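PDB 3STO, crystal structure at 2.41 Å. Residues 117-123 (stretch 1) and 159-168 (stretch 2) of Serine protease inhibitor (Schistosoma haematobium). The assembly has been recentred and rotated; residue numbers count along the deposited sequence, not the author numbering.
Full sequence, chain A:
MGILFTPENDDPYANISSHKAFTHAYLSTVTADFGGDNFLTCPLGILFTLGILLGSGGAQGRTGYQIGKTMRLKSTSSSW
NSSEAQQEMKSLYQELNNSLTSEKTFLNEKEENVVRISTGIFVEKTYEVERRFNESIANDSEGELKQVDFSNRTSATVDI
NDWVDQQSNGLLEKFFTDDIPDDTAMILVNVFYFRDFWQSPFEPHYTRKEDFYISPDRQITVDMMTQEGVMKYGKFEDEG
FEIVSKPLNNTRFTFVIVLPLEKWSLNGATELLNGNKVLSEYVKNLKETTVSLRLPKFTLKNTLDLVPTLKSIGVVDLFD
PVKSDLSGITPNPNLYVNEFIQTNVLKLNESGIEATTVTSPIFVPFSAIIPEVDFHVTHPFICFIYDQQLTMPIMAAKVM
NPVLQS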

ATOM      1  N   ILE A 117      -9.712  -2.833  -2.480  1.00 38.07           N
ATOM      2  CA  ILE A 117      -9.222  -3.119  -1.148  1.00 44.82           C
ATOM      3  C   ILE A 117      -9.772  -4.472  -0.707  1.00 44.66           C
ATOM      4  O   ILE A 117     -10.991  -4.730  -0.822  1.00 43.15           O
ATOM      5  CB  ILE A 117      -9.735  -2.052  -0.180  1.00 64.00           C
ATOM      6  CG1 ILE A 117      -9.128  -0.685  -0.538  1.00 55.09           C
ATOM      7  CG2 ILE A 117      -9.499  -2.487   1.286  1.00 48.12           C
ATOM      8  CD1 ILE A 117     -10.131   0.453  -0.519  1.00 39.97           C
ATOM      9  N   SER A 118      -8.898  -5.352  -0.233  1.00 32.16           N
ATOM     10  CA  SER A 118      -9.385  -6.659   0.225  1.00 34.20           C
ATOM     11  C   SER A 118      -8.690  -7.129   1.488  1.00 38.61           C
ATOM     12  O   SER A 118      -7.446  -7.189   1.556  1.00 24.04           O
ATOM     13  CB  SER A 118      -9.224  -7.722  -0.855  1.00 34.72           C
ATOM     14  OG  SER A 118      -9.975  -7.398  -2.001  1.00 38.52           O
ATOM     15  N   THR A 119      -9.507  -7.457   2.485  1.00 31.22           N
ATOM     16  CA  THR A 119      -9.022  -8.106   3.691  1.00 34.67           C
ATOM     17  C   THR A 119      -9.642  -9.492   3.871  1.00 30.47           C
ATOM     18  O   THR A 119     -10.859  -9.633   3.914  1.00 30.96           O
ATOM     19  CB  THR A 119      -9.287  -7.257   4.934  1.00 35.02           C
ATOM     20  OG1 THR A 119      -8.499  -6.071   4.854  1.00 35.18           O
ATOM     21  CG2 THR A 119      -8.904  -8.026   6.194  1.00 35.54           C
ATOM     22  N   GLY A 120      -8.792 -10.510   3.951  1.00 22.06           N
ATOM     23  CA  GLY A 120      -9.247 -11.840   4.279  1.00 18.27           C
ATOM     24  C   GLY A 120      -8.878 -12.171   5.708  1.00 27.12           C
ATOM     25  O   GLY A 120      -7.712 -12.062   6.110  1.00 23.82           O
ATOM     26  N   ILE A 121      -9.885 -12.544   6.487  1.00 30.22           N
ATOM     27  CA  ILE A 121      -9.692 -12.996   7.855  1.00 16.83           C
ATOM     28  C   ILE A 121      -9.777 -14.515   7.801  1.00 23.34           C
ATOM     29  O   ILE A 121     -10.827 -15.055   7.484  1.00 32.28           O
ATOM     30  CB  ILE A 121     -10.790 -12.394   8.779  1.00 39.07           C
ATOM     31  CG1 ILE A 121     -10.663 -10.860   8.857  1.00 37.14           C
ATOM     32  CG2 ILE A 121     -10.749 -13.006  10.163  1.00 28.67           C
ATOM     33  CD1 ILE A 121     -11.840 -10.153   9.606  1.00 35.39           C
ATOM     34  N   PHE A 122      -8.671 -15.208   8.058  1.00 24.85           N
ATOM     35  CA  PHE A 122      -8.673 -16.665   7.984  1.00 29.37           C
ATOM     36  C   PHE A 122      -8.574 -17.292   9.388  1.00 36.09           C
ATOM     37  O   PHE A 122      -7.526 -17.235  10.039  1.00 36.12           O
ATOM     38  CB  PHE A 122      -7.570 -17.204   7.051  1.00 25.38           C
ATOM     39  CG  PHE A 122      -7.687 -16.722   5.631  1.00 33.69           C
ATOM     40  CD1 PHE A 122      -8.497 -17.391   4.724  1.00 33.88           C
ATOM     41  CD2 PHE A 122      -6.989 -15.597   5.202  1.00 23.68           C
ATOM     42  CE1 PHE A 122      -8.618 -16.948   3.415  1.00 33.51           C
ATOM     43  CE2 PHE A 122      -7.115 -15.133   3.898  1.00 29.38           C
ATOM     44  CZ  PHE A 122      -7.922 -15.807   3.003  1.00 32.25           C
ATOM     45  N   VAL A 123      -9.674 -17.896   9.833  1.00 39.13           N
ATOM     46  CA  VAL A 123      -9.750 -18.508  11.161  1.00 38.11           C
ATOM     47  C   VAL A 123      -9.941 -20.024  11.108  1.00 39.40           C
ATOM     48  O   VAL A 123     -10.756 -20.549  10.332  1.00 33.92           O
ATOM     49  CB  VAL A 123     -10.911 -17.936  11.980  1.00 28.69           C
ATOM     50  CG1 VAL A 123     -10.835 -18.445  13.396  1.00 37.22           C
ATOM     51  CG2 VAL A 123     -10.882 -16.427  11.961  1.00 40.61           C
ATOM     52  N   ASP A 159      -6.681 -22.929   0.011  1.00 43.87           N
ATOM     53  CA  ASP A 159      -7.733 -21.953   0.286  1.00 54.53           C
ATOM     54  C   ASP A 159      -7.246 -20.512   0.234  1.00 44.04           C
ATOM     55  O   ASP A 159      -7.809 -19.678  -0.478  1.00 37.12           O
ATOM     56  CB  ASP A 159      -8.377 -22.220   1.653  1.00 68.14           C
ATOM     57  CG  ASP A 159      -9.473 -23.277   1.596  1.00 79.78           C
ATOM     58  OD1 ASP A 159      -9.441 -24.149   0.688  1.00 74.70           O
ATOM     59  OD2 ASP A 159     -10.369 -23.232   2.470  1.00 81.06           O
ATOM     60  N   ILE A 160      -6.203 -20.221   0.995  1.00 38.00           N
ATOM     61  CA  ILE A 160      -5.676 -18.870   1.048  1.00 40.37           C
ATOM     62  C   ILE A 160      -5.152 -18.412  -0.318  1.00 42.44           C
ATOM     63  O   ILE A 160      -5.550 -17.355  -0.819  1.00 39.29           O
ATOM     64  CB  ILE A 160      -4.571 -18.742   2.099  1.00 31.83           C
ATOM     65  CG1 ILE A 160      -5.192 -18.806   3.498  1.00 46.31           C
ATOM     66  CG2 ILE A 160      -3.860 -17.431   1.916  1.00 32.74           C
ATOM     67  CD1 ILE A 160      -4.194 -18.939   4.617  1.00 32.82           C
ATOM     68  N   ASN A 161      -4.272 -19.217  -0.916  1.00 51.15           N
ATOM     69  CA  ASN A 161      -3.709 -18.918  -2.239  1.00 45.27           C
ATOM     70  C   ASN A 161      -4.812 -18.643  -3.228  1.00 40.04           C
ATOM     71  O   ASN A 161      -4.703 -17.731  -4.040  1.00 49.43           O
ATOM     72  CB  ASN A 161      -2.797 -20.043  -2.753  1.00 40.91           C
ATOM     73  CG  ASN A 161      -1.412 -20.043  -2.083  1.00 46.35           C
ATOM     74  OD1 ASN A 161      -0.983 -19.049  -1.491  1.00 52.56           O
ATOM     75  ND2 ASN A 161      -0.708 -21.155  -2.197  1.00 45.02           N
ATOM     76  N   ASP A 162      -5.902 -19.393  -3.130  1.00 37.35           N
ATOM     77  CA  ASP A 162      -7.033 -19.160  -4.022  1.00 43.42           C
ATOM     78  C   ASP A 162      -7.693 -17.824  -3.782  1.00 48.83           C
ATOM     79  O   ASP A 162      -8.050 -17.126  -4.731  1.00 56.28           O
ATOM     80  CB  ASP A 162      -8.070 -20.279  -3.927  1.00 43.35           C
ATOM     81  CG  ASP A 162      -7.570 -21.582  -4.539  1.00 68.06           C
ATOM     82  OD1 ASP A 162      -6.674 -21.525  -5.416  1.00 74.40           O
ATOM     83  OD2 ASP A 162      -8.064 -22.661  -4.140  1.00 85.32           O
ATOM     84  N   TRP A 163      -7.862 -17.467  -2.516  1.00 39.20           N
ATOM     85  CA  TRP A 163      -8.491 -16.212  -2.199  1.00 30.55           C
ATOM     86  C   TRP A 163      -7.653 -15.092  -2.781  1.00 34.90           C
ATOM     87  O   TRP A 163      -8.180 -14.180  -3.402  1.00 39.23           O
ATOM     88  CB  TRP A 163      -8.623 -16.015  -0.680  1.00 29.77           C
ATOM     89  CG  TRP A 163      -9.309 -14.706  -0.352  1.00 28.18           C
ATOM     90  CD1 TRP A 163     -10.645 -14.460  -0.383  1.00 33.12           C
ATOM     91  CD2 TRP A 163      -8.688 -13.476   0.041  1.00 25.88           C
ATOM     92  NE1 TRP A 163     -10.908 -13.167  -0.007  1.00 29.24           N
ATOM     93  CE2 TRP A 163      -9.726 -12.532   0.250  1.00 31.26           C
ATOM     94  CE3 TRP A 163      -7.360 -13.078   0.244  1.00 22.53           C
ATOM     95  CZ2 TRP A 163      -9.482 -11.205   0.625  1.00 23.75           C
ATOM     96  CZ3 TRP A 163      -7.119 -11.756   0.639  1.00 25.50           C
ATOM     97  CH2 TRP A 163      -8.177 -10.838   0.819  1.00 25.16           C
ATOM     98  N   VAL A 164      -6.345 -15.169  -2.559  1.00 24.03           N
ATOM     99  CA  VAL A 164      -5.444 -14.124  -2.972  1.00 39.13           C
ATOM    100  C   VAL A 164      -5.481 -14.004  -4.487  1.00 48.04           C
ATOM    101  O   VAL A 164      -5.749 -12.931  -5.028  1.00 45.04           O
ATOM    102  CB  VAL A 164      -4.015 -14.400  -2.500  1.00 42.10           C
ATOM    103  CG1 VAL A 164      -3.067 -13.357  -3.069  1.00 32.26           C
ATOM    104  CG2 VAL A 164      -3.949 -14.397  -0.955  1.00 35.77           C
ATOM    105  N   ASP A 165      -5.232 -15.118  -5.162  1.00 50.10           N
ATOM    106  CA  ASP A 165      -5.415 -15.211  -6.607  1.00 49.86           C
ATOM    107  C   ASP A 165      -6.716 -14.549  -7.109  1.00 55.64           C
ATOM    108  O   ASP A 165      -6.708 -13.840  -8.112  1.00 58.67           O
ATOM    109  CB  ASP A 165      -5.369 -16.672  -7.029  1.00 54.83           C
ATOM    110  CG  ASP A 165      -5.337 -16.844  -8.530  1.00 77.15           C
ATOM    111  OD1 ASP A 165      -6.431 -16.890  -9.139  1.00 82.85           O
ATOM    112  OD2 ASP A 165      -4.222 -16.938  -9.099  1.00 74.27           O
ATOM    113  N   GLN A 166      -7.827 -14.752  -6.411  1.00 45.13           N
ATOM    114  CA  GLN A 166      -9.082 -14.137  -6.822  1.00 35.41           C
ATOM    115  C   GLN A 166      -9.087 -12.615  -6.686  1.00 48.57           C
ATOM    116  O   GLN A 166      -9.822 -11.932  -7.393  1.00 55.72           O
ATOM    117  CB  GLN A 166     -10.266 -14.733  -6.044  1.00 37.26           C
ATOM    118  N   GLN A 167      -8.283 -12.075  -5.779  1.00 44.36           N
ATOM    119  CA  GLN A 167      -8.310 -10.631  -5.528  1.00 47.42           C
ATOM    120  C   GLN A 167      -7.324  -9.878  -6.420  1.00 55.84           C
ATOM    121  O   GLN A 167      -7.518  -8.704  -6.744  1.00 53.96           O
ATOM    122  CB  GLN A 167      -7.986 -10.331  -4.060  1.00 37.33           C
ATOM    123  CG  GLN A 167      -8.643 -11.260  -3.099  1.00 33.58           C
ATOM    124  CD  GLN A 167     -10.128 -11.064  -3.038  1.00 37.66           C
ATOM    125  OE1 GLN A 167     -10.626  -9.937  -3.088  1.00 41.83           O
ATOM    126  NE2 GLN A 167     -10.853 -12.158  -2.932  1.00 36.71           N
ATOM    127  N   SER A 168      -6.260 -10.570  -6.809  1.00 59.61           N
ATOM    128  CA  SER A 168      -5.163  -9.967  -7.556  1.00 56.03           C
ATOM    129  C   SER A 168      -5.389 -10.018  -9.055  1.00 53.13           C
ATOM    130  O   SER A 168      -4.490  -9.665  -9.825  1.00 50.52           O
ATOM    131  CB  SER A 168      -3.859 -10.705  -7.233  1.00 55.94           C
ATOM    132  OG  SER A 168      -3.999 -12.109  -7.417  1.00 41.46           O
TER

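How do the two backbones lie against each other? Residues 117-123 form a β-strand and 159-167 a helix, and the two run nearly antiparallel, with 170° between their N-to-C directions and axes 10.1 Å apart at closest approach. The register follows from this: S118 lies nearest Q167, G120 nearest W163 and F122 nearest I160, with CA-to-CA distances of 7.1, 7.9 and 7.9 Å. Because side chains alternate along a strand, S118 and F122 point toward the helix, while I117, T119 and I121 point away. The helix answers with W163 and Q167, one turn apart and both directed toward the strand.

What lets the indole of W163 come so close to the strand? The middle position facing it is G120, which has no side chain, so the six-membered ring lies directly against the backbone. G120 CA sits over its face, 3.9 Å from the ring centroid, in a CH-π contact, and G120 N is 3.2 Å from W163 CH2. A CB on G120 would lie only 3.3 Å from W163 CH2 and would clash with F122 CE2 at 2.8 Å. The far end of the indole continues along the strand to S118, where S118 CB lies 3.7 Å from W163 CH2.

How does F122 fill its end of the contact? Its ring engages two helix residues in different ways. I160 covers one face, with I160 CG1 3.7 Å from the F122 ring centroid and almost on the ring normal, a CH-π contact that places aliphatic hydrogens against the π cloud. At the ring edge, F122 CZ packs 3.8 Å from W163 CB. The same edge is turned toward the face of W163 in an offset edge-to-face pair: the F122 ring and the five-membered ring of the indole have centroids 5.5 Å apart and planes at 82°. This arrangement directs the slightly positive C-H rim of one ring at the electron-rich face of the other.

Where does polar bonding join the two stretches? A single hydrogen bond crosses between them, at the S118 end: S118 OG donates to Q167 OE1 at 2.8 Å. The amide of Q167 thus accepts from the strand through its oxygen, while its nitrogen turns back to its own helix, Q167 NE2 making a weak hydrogen bond to W163 O at 3.4 Å. Q167 NE2 also lies 3.1 Å from W163 NE1, but both are donors and no bond forms; W163 NE1 is hydrogen-bonded elsewhere in the structure.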